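Local coordinates for lovastatin nonaketide synthase, polyketide synthase component (Aspergillus terreus, PDB 7CPX), which assembles the nonaketide precursor dihydromonacolin L from nine malonyl-CoA units during lovastatin biosynthesis, as a homodimeric multidomain polyketide synthase working with LovC, at residues 1023-1029 against 1075-1081; 1197-1203 against 1253-1259; 1222-1227 against 1239-1244. The protein carries 2 engineered substitutions. All coordinates share one frame; numbering follows the deposited sequence.

All three contacts belong to the dehydratase domain, whose two halves are predicted hotdog folds. Following the chain, contact 1 comes first: it brings strand 1075-1087 back beside strand 1016-1027 in the N-terminal hotdog and closes a loop of 45 residues. Contact 2 opens later and closes a 49-residue loop in the C-terminal hotdog. Nested inside that loop is contact 3, the hairpin of strands 1222-1230 and 1236-1243. Strand 1016-1027 runs beside strand 1196-1206, where D1024 OD1 bonds to H1200 NE2, so contacts 1 and 2 meet at the seam between the hotdogs. Contacts 2 and 3 join through V1253, N1255, I1240 and D1239.

Contact 1: residues 1023-1029 against 1075-1081; sequences LDMSIDK and SLSAKGQ
The hydroxyl of S1077 reaches across to the backbone of K1029, its OG giving a hydrogen bond of 2.7 Å to K1029 O almost straight in line with that carbonyl (C=O...OG 171°). S1066 OG and Y998 OH bond to the same hydroxyl, so this buried oxygen is gripped by three groups. The carbonyl of S1077 works in the other direction: K1029 N meets S1077 O at 3.2 Å along a nearly linear N-H, while the bond from D1028 N is weak. S1077 and A1078 both face I1064 of the neighbouring strand 1057-1067, a classic beta bulge. Farther along the antiparallel pairing S1026 and K1079 exchange two backbone bonds, and L1023 and Q1081 do the same after a second bulge shifts the register by one. Between these pairs the backbones come close at the glycine, with G1080 CA 3.8 Å from M1025 CA.

The side chains divide between two faces. On one, the methyl of A1078 receives M1025 CE at 4.0 Å and I1027 CG1 at 4.1 Å; the extended thioether chain of M1025 also packs on Y998 and I999 of helix 995-1012. On the other, D1028 and K1079 cross at about a right angle. Because K1079 CG stands between its own backbone N and carbonyl carbon (chi1 61°), the lysine chain rises past the aspartate, and OD1 of D1028 lies 3.6 Å from K1079 CG. L1076 CD2 meets the same carboxylate, 3.3 Å from D1028 OD1.

With D1028 OD2 4.5 Å from K1079 NZ, any attraction between these charges probably acts without a salt bridge. Directed bonding in this bulged pair of the predicted N-terminal dehydratase hotdog therefore rests on the backbone and the S1077 hydroxyl, while the A1078 face supplies apolar packing against the helix.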
loop_
_atom_site.group_PDB
_atom_site.type_symbol
_atom_site.label_atom_id
_atom_site.label_comp_id
_atom_site.label_asym_id
_atom_site.label_seq_id
_atom_site.Cartn_x
_atom_site.Cartn_y
_atom_site.Cartn_z
ATOM N N LEU A 1023 -8.690 -14.908 -11.451
ATOM C CA LEU A 1023 -9.447 -14.538 -12.636
ATOM C C LEU A 1023 -8.755 -13.411 -13.389
ATOM O O LEU A 1023 -8.179 -12.501 -12.780
ATOM C CB LEU A 1023 -10.865 -14.102 -12.256
ATOM C CG LEU A 1023 -11.678 -15.098 -11.428
ATOM C CD1 LEU A 1023 -12.968 -14.460 -10.942
ATOM C CD2 LEU A 1023 -11.976 -16.342 -12.240
ATOM N N ASP A 1024 -8.811 -13.488 -14.718
ATOM C CA ASP A 1024 -8.329 -12.421 -15.595
ATOM C C ASP A 1024 -6.921 -11.984 -15.211
ATOM O O ASP A 1024 -6.577 -10.802 -15.290
ATOM C CB ASP A 1024 -9.288 -11.229 -15.577
ATOM C CG ASP A 1024 -9.002 -10.232 -16.684
ATOM O OD1 ASP A 1024 -8.074 -10.478 -17.483
ATOM O OD2 ASP A 1024 -9.705 -9.202 -16.756
ATOM N N MET A 1025 -6.094 -12.934 -14.790
ATOM C CA MET A 1025 -4.734 -12.603 -14.400
ATOM C C MET A 1025 -3.895 -12.279 -15.626
ATOM O O MET A 1025 -4.016 -12.921 -16.673
ATOM C CB MET A 1025 -4.099 -13.751 -13.625
ATOM C CG MET A 1025 -2.643 -13.504 -13.281
ATOM S SD MET A 1025 -2.037 -14.583 -11.978
ATOM C CE MET A 1025 -0.380 -13.942 -11.756
ATOM N N SER A 1026 -3.035 -11.274 -15.488
ATOM C CA SER A 1026 -2.168 -10.831 -16.568
ATOM C C SER A 1026 -0.768 -10.612 -16.024
ATOM O O SER A 1026 -0.594 -9.937 -15.007
ATOM C CB SER A 1026 -2.694 -9.540 -17.202
ATOM O OG SER A 1026 -1.828 -9.087 -18.227
ATOM N N ILE A 1027 0.221 -11.183 -16.702
ATOM C CA ILE A 1027 1.628 -10.956 -16.396
ATOM C C ILE A 1027 2.123 -9.888 -17.362
ATOM O O ILE A 1027 2.327 -10.158 -18.551
ATOM C CB ILE A 1027 2.450 -12.244 -16.511
ATOM C CG1 ILE A 1027 2.104 -13.210 -15.373
ATOM C CG2 ILE A 1027 3.930 -11.927 -16.490
ATOM C CD1 ILE A 1027 0.765 -13.887 -15.523
ATOM N N ASP A 1028 2.320 -8.674 -16.855
ATOM C CA ASP A 1028 2.631 -7.534 -17.707
ATOM C C ASP A 1028 4.121 -7.406 -17.998
ATOM O O ASP A 1028 4.504 -7.101 -19.134
ATOM C CB ASP A 1028 2.122 -6.245 -17.059
ATOM C CG ASP A 1028 0.622 -6.259 -16.842
ATOM O OD1 ASP A 1028 0.151 -7.037 -15.986
ATOM O OD2 ASP A 1028 -0.087 -5.491 -17.527
ATOM N N LYS A 1029 4.972 -7.633 -17.000
ATOM C CA LYS A 1029 6.414 -7.463 -17.158
ATOM C C LYS A 1029 7.118 -8.579 -16.405
ATOM O O LYS A 1029 7.043 -8.647 -15.175
ATOM C CB LYS A 1029 6.869 -6.096 -16.649
ATOM C CG LYS A 1029 8.358 -5.850 -16.808
ATOM C CD LYS A 1029 8.720 -4.411 -16.488
ATOM C CE LYS A 1029 10.186 -4.131 -16.775
ATOM N NZ LYS A 1029 10.532 -2.693 -16.605
ATOM N N SER A 1075 7.124 -0.861 -11.251
ATOM C CA SER A 1075 6.297 -1.197 -12.399
ATOM C C SER A 1075 5.383 -2.366 -12.057
ATOM O O SER A 1075 5.490 -2.984 -10.996
ATOM C CB SER A 1075 7.169 -1.541 -13.611
ATOM O OG SER A 1075 7.936 -2.706 -13.368
ATOM N N LEU A 1076 4.474 -2.663 -12.980
ATOM C CA LEU A 1076 3.531 -3.760 -12.815
ATOM C C LEU A 1076 4.120 -5.026 -13.423
ATOM O O LEU A 1076 4.391 -5.075 -14.628
ATOM C CB LEU A 1076 2.191 -3.434 -13.469
ATOM C CG LEU A 1076 1.109 -4.500 -13.273
ATOM C CD1 LEU A 1076 0.630 -4.507 -11.835
ATOM C CD2 LEU A 1076 -0.054 -4.287 -14.221
ATOM N N SER A 1077 4.314 -6.046 -12.591
ATOM C CA SER A 1077 4.760 -7.346 -13.068
ATOM C C SER A 1077 3.586 -8.239 -13.440
ATOM O O SER A 1077 3.636 -8.942 -14.455
ATOM C CB SER A 1077 5.611 -8.034 -12.001
ATOM O OG SER A 1077 6.879 -8.396 -12.514
ATOM N N ALA A 1078 2.529 -8.218 -12.635
ATOM C CA ALA A 1078 1.355 -9.035 -12.901
ATOM C C ALA A 1078 0.147 -8.395 -12.236
ATOM O O ALA A 1078 0.281 -7.557 -11.344
ATOM C CB ALA A 1078 1.546 -10.468 -12.400
ATOM N N LYS A 1079 -1.036 -8.817 -12.671
ATOM C CA LYS A 1079 -2.275 -8.333 -12.083
ATOM C C LYS A 1079 -3.360 -9.373 -12.306
ATOM O O LYS A 1079 -3.226 -10.265 -13.146
ATOM C CB LYS A 1079 -2.696 -6.986 -12.677
ATOM C CG LYS A 1079 -2.953 -7.023 -14.173
ATOM C CD LYS A 1079 -3.520 -5.709 -14.669
ATOM C CE LYS A 1079 -3.763 -5.745 -16.166
ATOM N NZ LYS A 1079 -4.360 -4.480 -16.672
ATOM N N GLY A 1080 -4.440 -9.242 -11.541
ATOM C CA GLY A 1080 -5.569 -10.141 -11.692
ATOM C C GLY A 1080 -6.550 -9.971 -10.550
ATOM O O GLY A 1080 -6.490 -8.994 -9.804
ATOM N N GLN A 1081 -7.445 -10.948 -10.421
ATOM C CA GLN A 1081 -8.418 -10.983 -9.343
ATOM C C GLN A 1081 -8.338 -12.339 -8.662
ATOM O O GLN A 1081 -7.869 -13.315 -9.243
ATOM C CB GLN A 1081 -9.845 -10.746 -9.855
ATOM C CG GLN A 1081 -9.950 -9.730 -10.979
ATOM C CD GLN A 1081 -9.544 -8.338 -10.551
ATOM O OE1 GLN A 1081 -9.699 -7.965 -9.389
ATOM N NE2 GLN A 1081 -9.018 -7.560 -11.489
#

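Contact 2: residues 1197-1203 against 1253-1259; sequences VPTHVDR and VENITFK
T1257 O is the shared acceptor of this antiparallel pairing in the predicted C-terminal hotdog of the dehydratase: T1199 N, T1199 OG1 and H1200 N all donate to it. The hydroxyl bond, 2.7 Å from T1199 OG1 to T1257 O, arrives from above the carbonyl plane, whereas both N-H groups lie in it. A chi1 of 50° tucks the T1199 hydroxyl over its own main chain and brings T1199 CG2 against K1259 CB at 3.3 Å. T1199 and H1200 both face T1257, forming a classic beta bulge.

On one face P1198, V1201, I1256 and F1258 pack together. P1198 CG approaches the F1258 ring obliquely, 3.6 Å from CE2, while V1201 and I1256 lie side by side, V1201 CG1 being 3.9 Å from I1256 CB. At the far end R1203 and E1254 form a salt bridge. R1203 NE bonds to E1254 OE1 at 2.6 Å, and NH2 reaches the same oxygen only weakly, at a poor angle; the guanidinium and carboxylate planes stand 70° apart.

Farther out, T1205 and Q1252 bond to R1203 NH1, and the other carboxylate oxygen of E1254 accepts from D2018 N of the second subunit. F1177 of helix 1170-1184 covers P1198, I1256 and F1258.

The positive charge of R1203 probably offsets part of the repulsion between the D1202 and E1254 carboxylates. On the apolar face, the side chain of P1198 lies about 5 Å from that of D1174, the predicted proton donor of the dehydratase.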
loop_
_atom_site.group_PDB
_atom_site.type_symbol
_atom_site.label_atom_id
_atom_site.label_comp_id
_atom_site.label_asym_id
_atom_site.label_seq_id
_atom_site.Cartn_x
_atom_site.Cartn_y
_atom_site.Cartn_z
ATOM N N VAL A 1197 6.016 -16.767 -22.883
ATOM C CA VAL A 1197 5.936 -16.666 -21.429
ATOM C C VAL A 1197 4.477 -16.444 -21.053
ATOM O O VAL A 1197 3.761 -15.734 -21.774
ATOM C CB VAL A 1197 6.826 -15.539 -20.886
ATOM C CG1 VAL A 1197 8.284 -15.847 -21.147
ATOM C CG2 VAL A 1197 6.444 -14.207 -21.511
ATOM N N PRO A 1198 3.992 -17.017 -19.953
ATOM C CA PRO A 1198 2.595 -16.784 -19.568
ATOM C C PRO A 1198 2.317 -15.298 -19.413
ATOM O O PRO A 1198 2.903 -14.626 -18.562
ATOM C CB PRO A 1198 2.463 -17.528 -18.236
ATOM C CG PRO A 1198 3.553 -18.524 -18.238
ATOM C CD PRO A 1198 4.678 -17.919 -19.016
ATOM N N THR A 1199 1.415 -14.788 -20.247
ATOM C CA THR A 1199 1.061 -13.377 -20.235
ATOM C C THR A 1199 -0.308 -13.120 -19.629
ATOM O O THR A 1199 -0.475 -12.145 -18.891
ATOM C CB THR A 1199 1.104 -12.803 -21.657
ATOM O OG1 THR A 1199 0.349 -13.644 -22.538
ATOM C CG2 THR A 1199 2.539 -12.692 -22.146
ATOM N N HIS A 1200 -1.299 -13.960 -19.915
ATOM C CA HIS A 1200 -2.649 -13.714 -19.419
ATOM C C HIS A 1200 -3.371 -15.010 -19.091
ATOM O O HIS A 1200 -3.741 -15.768 -19.987
ATOM C CB HIS A 1200 -3.479 -12.928 -20.436
ATOM C CG HIS A 1200 -4.895 -12.704 -20.005
ATOM N ND1 HIS A 1200 -5.907 -13.599 -20.279
ATOM C CD2 HIS A 1200 -5.467 -11.690 -19.314
ATOM C CE1 HIS A 1200 -7.042 -13.144 -19.778
ATOM N NE2 HIS A 1200 -6.803 -11.988 -19.187
ATOM N N VAL A 1201 -3.612 -15.246 -17.808
ATOM C CA VAL A 1201 -4.284 -16.455 -17.353
ATOM C C VAL A 1201 -5.749 -16.114 -17.137
ATOM O O VAL A 1201 -6.082 -15.295 -16.273
ATOM C CB VAL A 1201 -3.656 -17.023 -16.076
ATOM C CG1 VAL A 1201 -4.136 -18.437 -15.858
ATOM C CG2 VAL A 1201 -2.145 -16.977 -16.162
ATOM N N ASP A 1202 -6.625 -16.747 -17.918
ATOM C CA ASP A 1202 -8.049 -16.453 -17.805
ATOM C C ASP A 1202 -8.593 -16.907 -16.459
ATOM O O ASP A 1202 -9.307 -16.157 -15.785
ATOM C CB ASP A 1202 -8.819 -17.110 -18.946
ATOM C CG ASP A 1202 -10.257 -16.639 -19.027
ATOM O OD1 ASP A 1202 -10.644 -15.761 -18.228
ATOM O OD2 ASP A 1202 -11.003 -17.149 -19.890
ATOM N N ARG A 1203 -8.270 -18.131 -16.042
ATOM C CA ARG A 1203 -8.721 -18.567 -14.721
ATOM C C ARG A 1203 -7.866 -19.714 -14.205
ATOM O O ARG A 1203 -7.982 -20.837 -14.697
ATOM C CB ARG A 1203 -10.188 -18.973 -14.763
ATOM C CG ARG A 1203 -10.705 -19.508 -13.435
ATOM C CD ARG A 1203 -12.152 -19.931 -13.535
ATOM N NE ARG A 1203 -12.328 -20.995 -14.514
ATOM C CZ ARG A 1203 -12.057 -22.273 -14.289
ATOM N NH1 ARG A 1203 -11.575 -22.683 -13.128
ATOM N NH2 ARG A 1203 -12.272 -23.161 -15.255
ATOM N N VAL A 1253 -6.214 -24.943 -14.614
ATOM C CA VAL A 1253 -5.989 -23.685 -15.310
ATOM C C VAL A 1253 -6.874 -23.657 -16.544
ATOM O O VAL A 1253 -7.137 -24.697 -17.158
ATOM C CB VAL A 1253 -4.508 -23.500 -15.696
ATOM C CG1 VAL A 1253 -4.289 -22.132 -16.292
ATOM C CG2 VAL A 1253 -3.618 -23.694 -14.484
ATOM N N GLU A 1254 -7.341 -22.465 -16.900
ATOM C CA GLU A 1254 -8.217 -22.256 -18.042
ATOM C C GLU A 1254 -7.691 -21.075 -18.837
ATOM O O GLU A 1254 -7.601 -19.957 -18.311
ATOM C CB GLU A 1254 -9.660 -22.002 -17.601
ATOM C CG GLU A 1254 -10.603 -21.666 -18.748
ATOM C CD GLU A 1254 -12.005 -21.340 -18.281
ATOM O OE1 GLU A 1254 -12.252 -21.378 -17.058
ATOM O OE2 GLU A 1254 -12.859 -21.043 -19.141
ATOM N N ASN A 1255 -7.344 -21.335 -20.096
ATOM C CA ASN A 1255 -6.909 -20.314 -21.042
ATOM C C ASN A 1255 -5.771 -19.477 -20.466
ATOM O O ASN A 1255 -5.791 -18.244 -20.491
ATOM C CB ASN A 1255 -8.084 -19.438 -21.472
ATOM C CG ASN A 1255 -7.694 -18.409 -22.514
ATOM O OD1 ASN A 1255 -6.702 -18.573 -23.223
ATOM N ND2 ASN A 1255 -8.471 -17.338 -22.607
ATOM N N ILE A 1256 -4.764 -20.165 -19.930
ATOM C CA ILE A 1256 -3.481 -19.523 -19.695
ATOM C C ILE A 1256 -2.850 -19.215 -21.044
ATOM O O ILE A 1256 -2.688 -20.104 -21.889
ATOM C CB ILE A 1256 -2.568 -20.402 -18.828
ATOM C CG1 ILE A 1256 -1.166 -19.794 -18.759
ATOM C CG2 ILE A 1256 -2.501 -21.818 -19.369
ATOM C CD1 ILE A 1256 -0.298 -20.366 -17.662
ATOM N N THR A 1257 -2.509 -17.951 -21.252
ATOM C CA THR A 1257 -2.037 -17.443 -22.529
ATOM C C THR A 1257 -0.561 -17.120 -22.387
ATOM O O THR A 1257 -0.195 -16.146 -21.711
ATOM C CB THR A 1257 -2.831 -16.210 -22.953
ATOM O OG1 THR A 1257 -4.155 -16.597 -23.341
ATOM C CG2 THR A 1257 -2.141 -15.510 -24.108
ATOM N N PHE A 1258 0.263 -17.960 -23.013
ATOM C CA PHE A 1258 1.697 -17.747 -23.166
ATOM C C PHE A 1258 1.890 -16.924 -24.431
ATOM O O PHE A 1258 1.580 -17.383 -25.533
ATOM C CB PHE A 1258 2.450 -19.069 -23.283
ATOM C CG PHE A 1258 2.111 -20.086 -22.230
ATOM C CD1 PHE A 1258 0.898 -20.750 -22.241
ATOM C CD2 PHE A 1258 3.036 -20.417 -21.259
ATOM C CE1 PHE A 1258 0.601 -21.695 -21.284
ATOM C CE2 PHE A 1258 2.747 -21.363 -20.302
ATOM C CZ PHE A 1258 1.526 -22.005 -20.312
ATOM N N LYS A 1259 2.393 -15.741 -24.280
ATOM C CA LYS A 1259 2.695 -14.926 -25.441
ATOM C C LYS A 1259 4.203 -14.852 -25.648
ATOM O O LYS A 1259 4.970 -14.945 -24.685
ATOM C CB LYS A 1259 2.128 -13.515 -25.269
ATOM C CG LYS A 1259 1.813 -12.798 -26.566
ATOM C CD LYS A 1259 0.745 -11.739 -26.364
ATOM C CE LYS A 1259 0.402 -11.042 -27.667
ATOM N NZ LYS A 1259 -0.655 -10.011 -27.488
#

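Contact 3: residues 1222-1227 against 1239-1244; sequences VAFNTI and DIVVFD
The ring of F1243 folds back over the opposite strand and lies on the backbone of A1223, whose carbonyl carbon sits 3.9 Å above the ring plane, over its centre. With chi1 at 44°, F1243 swings its ring across to the partner strand instead of out from the sheet. The methyl of A1223 also touches the ring, CB lying 3.3 Å from F1243 CE2. Farther along the same face, N1225 meets the phenyl group with its amide: OD1 comes in at the ring edge and in its plane, 3.6 Å from CZ of F1243, and the amide and ring planes are inclined by 64°. S1149 OG holds that amide oxygen by a hydrogen bond, which probably helps to fix the rotation of the group.

On the reverse face V1222 and V1242 cross at about a right angle, V1222 CG2 3.3 Å from V1242 CG1, and F1224 CB rests near V1242 CG2 at 4.2 Å before its ring leads away. T1226 and I1240 instead run side by side, pointing the same way, with T1226 OG1 4.0 Å from I1240 CG1.

Between the two faces the backbones form an antiparallel ladder. N1225 and V1241 exchange N-H...O bonds of 2.9 Å between N1225 N and V1241 O and back, I1227 and D1239 form an equivalent pair, and F1243 N bonds to A1223 O.

This beta hairpin of the predicted C-terminal hotdog is flanked by strand 1147-1152 on the 1222-1227 side and strand 1249-1260 on the 1239-1244 side. Helix 1170-1184, packed against the sheet, covers F1224, T1226 and I1240 through F1177, T1179 and V1180, whereas P1105 packs against N1225 and F1243, and W2019 of the second subunit touches I1227.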
loop_
_atom_site.group_PDB
_atom_site.type_symbol
_atom_site.label_atom_id
_atom_site.label_comp_id
_atom_site.label_asym_id
_atom_site.label_seq_id
_atom_site.Cartn_x
_atom_site.Cartn_y
_atom_site.Cartn_z
ATOM N N VAL A 1222 2.044 -35.657 -8.529
ATOM C CA VAL A 1222 0.628 -35.608 -8.863
ATOM C C VAL A 1222 0.469 -35.670 -10.373
ATOM O O VAL A 1222 1.312 -35.177 -11.130
ATOM C CB VAL A 1222 -0.040 -34.336 -8.301
ATOM C CG1 VAL A 1222 0.085 -34.293 -6.786
ATOM C CG2 VAL A 1222 0.576 -33.099 -8.931
ATOM N N ALA A 1223 -0.638 -36.261 -10.808
ATOM C CA ALA A 1223 -0.894 -36.400 -12.228
ATOM C C ALA A 1223 -1.449 -35.094 -12.788
ATOM O O ALA A 1223 -1.866 -34.195 -12.055
ATOM C CB ALA A 1223 -1.859 -37.553 -12.484
ATOM N N PHE A 1224 -1.455 -34.996 -14.114
ATOM C CA PHE A 1224 -1.902 -33.785 -14.778
ATOM C C PHE A 1224 -2.407 -34.121 -16.171
ATOM O O PHE A 1224 -1.929 -35.060 -16.816
ATOM C CB PHE A 1224 -0.778 -32.748 -14.881
ATOM C CG PHE A 1224 0.279 -33.101 -15.891
ATOM C CD1 PHE A 1224 0.138 -32.726 -17.214
ATOM C CD2 PHE A 1224 1.409 -33.807 -15.519
ATOM C CE1 PHE A 1224 1.098 -33.050 -18.147
ATOM C CE2 PHE A 1224 2.377 -34.131 -16.448
ATOM C CZ PHE A 1224 2.221 -33.752 -17.765
ATOM N N ASN A 1225 -3.377 -33.331 -16.617
ATOM C CA ASN A 1225 -3.822 -33.280 -17.998
ATOM C C ASN A 1225 -3.807 -31.826 -18.448
ATOM O O ASN A 1225 -3.871 -30.905 -17.631
ATOM C CB ASN A 1225 -5.227 -33.870 -18.162
ATOM C CG ASN A 1225 -5.319 -35.299 -17.674
ATOM O OD1 ASN A 1225 -4.321 -36.017 -17.629
ATOM N ND2 ASN A 1225 -6.523 -35.721 -17.309
ATOM N N THR A 1226 -3.706 -31.614 -19.755
ATOM C CA THR A 1226 -3.635 -30.255 -20.272
ATOM C C THR A 1226 -4.041 -30.244 -21.735
ATOM O O THR A 1226 -3.631 -31.117 -22.509
ATOM C CB THR A 1226 -2.226 -29.676 -20.106
ATOM O OG1 THR A 1226 -2.101 -28.479 -20.884
ATOM C CG2 THR A 1226 -1.187 -30.680 -20.549
ATOM N N ILE A 1227 -4.842 -29.249 -22.098
ATOM C CA ILE A 1227 -5.280 -29.017 -23.466
ATOM C C ILE A 1227 -4.573 -27.773 -23.969
ATOM O O ILE A 1227 -4.611 -26.725 -23.314
ATOM C CB ILE A 1227 -6.806 -28.831 -23.555
ATOM C CG1 ILE A 1227 -7.530 -29.521 -22.394
ATOM C CG2 ILE A 1227 -7.319 -29.330 -24.895
ATOM C CD1 ILE A 1227 -7.379 -31.018 -22.355
ATOM N N ASP A 1239 -5.443 -25.052 -21.117
ATOM C CA ASP A 1239 -6.193 -25.340 -19.904
ATOM C C ASP A 1239 -5.555 -26.532 -19.211
ATOM O O ASP A 1239 -5.401 -27.595 -19.819
ATOM C CB ASP A 1239 -7.661 -25.632 -20.218
ATOM C CG ASP A 1239 -8.336 -24.500 -20.964
ATOM O OD1 ASP A 1239 -7.648 -23.511 -21.294
ATOM O OD2 ASP A 1239 -9.554 -24.597 -21.221
ATOM N N ILE A 1240 -5.201 -26.363 -17.942
ATOM C CA ILE A 1240 -4.477 -27.376 -17.185
ATOM C C ILE A 1240 -5.380 -27.907 -16.084
ATOM O O ILE A 1240 -6.225 -27.178 -15.555
ATOM C CB ILE A 1240 -3.172 -26.814 -16.589
ATOM C CG1 ILE A 1240 -2.312 -26.176 -17.681
ATOM C CG2 ILE A 1240 -2.400 -27.920 -15.904
ATOM C CD1 ILE A 1240 -1.208 -25.301 -17.143
ATOM N N VAL A 1241 -5.205 -29.183 -15.750
ATOM C CA VAL A 1241 -5.910 -29.812 -14.643
ATOM C C VAL A 1241 -4.939 -30.751 -13.944
ATOM O O VAL A 1241 -4.614 -31.824 -14.465
ATOM C CB VAL A 1241 -7.163 -30.566 -15.124
ATOM C CG1 VAL A 1241 -7.955 -31.092 -13.938
ATOM C CG2 VAL A 1241 -8.032 -29.670 -15.989
ATOM N N VAL A 1242 -4.461 -30.351 -12.771
ATOM C CA VAL A 1242 -3.550 -31.157 -11.969
ATOM C C VAL A 1242 -4.363 -31.828 -10.874
ATOM O O VAL A 1242 -5.166 -31.174 -10.201
ATOM C CB VAL A 1242 -2.422 -30.296 -11.378
ATOM C CG1 VAL A 1242 -1.403 -31.159 -10.657
ATOM C CG2 VAL A 1242 -1.754 -29.494 -12.473
ATOM N N PHE A 1243 -4.160 -33.130 -10.693
ATOM C CA PHE A 1243 -4.965 -33.907 -9.765
ATOM C C PHE A 1243 -4.087 -34.891 -9.008
ATOM O O PHE A 1243 -2.950 -35.178 -9.394
ATOM C CB PHE A 1243 -6.097 -34.645 -10.493
ATOM C CG PHE A 1243 -5.670 -35.308 -11.772
ATOM C CD1 PHE A 1243 -5.520 -34.570 -12.932
ATOM C CD2 PHE A 1243 -5.442 -36.670 -11.821
ATOM C CE1 PHE A 1243 -5.136 -35.173 -14.110
ATOM C CE2 PHE A 1243 -5.061 -37.281 -12.998
ATOM C CZ PHE A 1243 -4.905 -36.532 -14.145
ATOM N N ASP A 1244 -4.635 -35.397 -7.906
ATOM C CA ASP A 1244 -3.918 -36.293 -7.014
ATOM C C ASP A 1244 -3.942 -37.717 -7.567
ATOM O O ASP A 1244 -4.492 -37.991 -8.638
ATOM C CB ASP A 1244 -4.535 -36.242 -5.617
ATOM C CG ASP A 1244 -3.574 -36.697 -4.534
ATOM O OD1 ASP A 1244 -2.585 -37.383 -4.866
ATOM O OD2 ASP A 1244 -3.813 -36.374 -3.353
#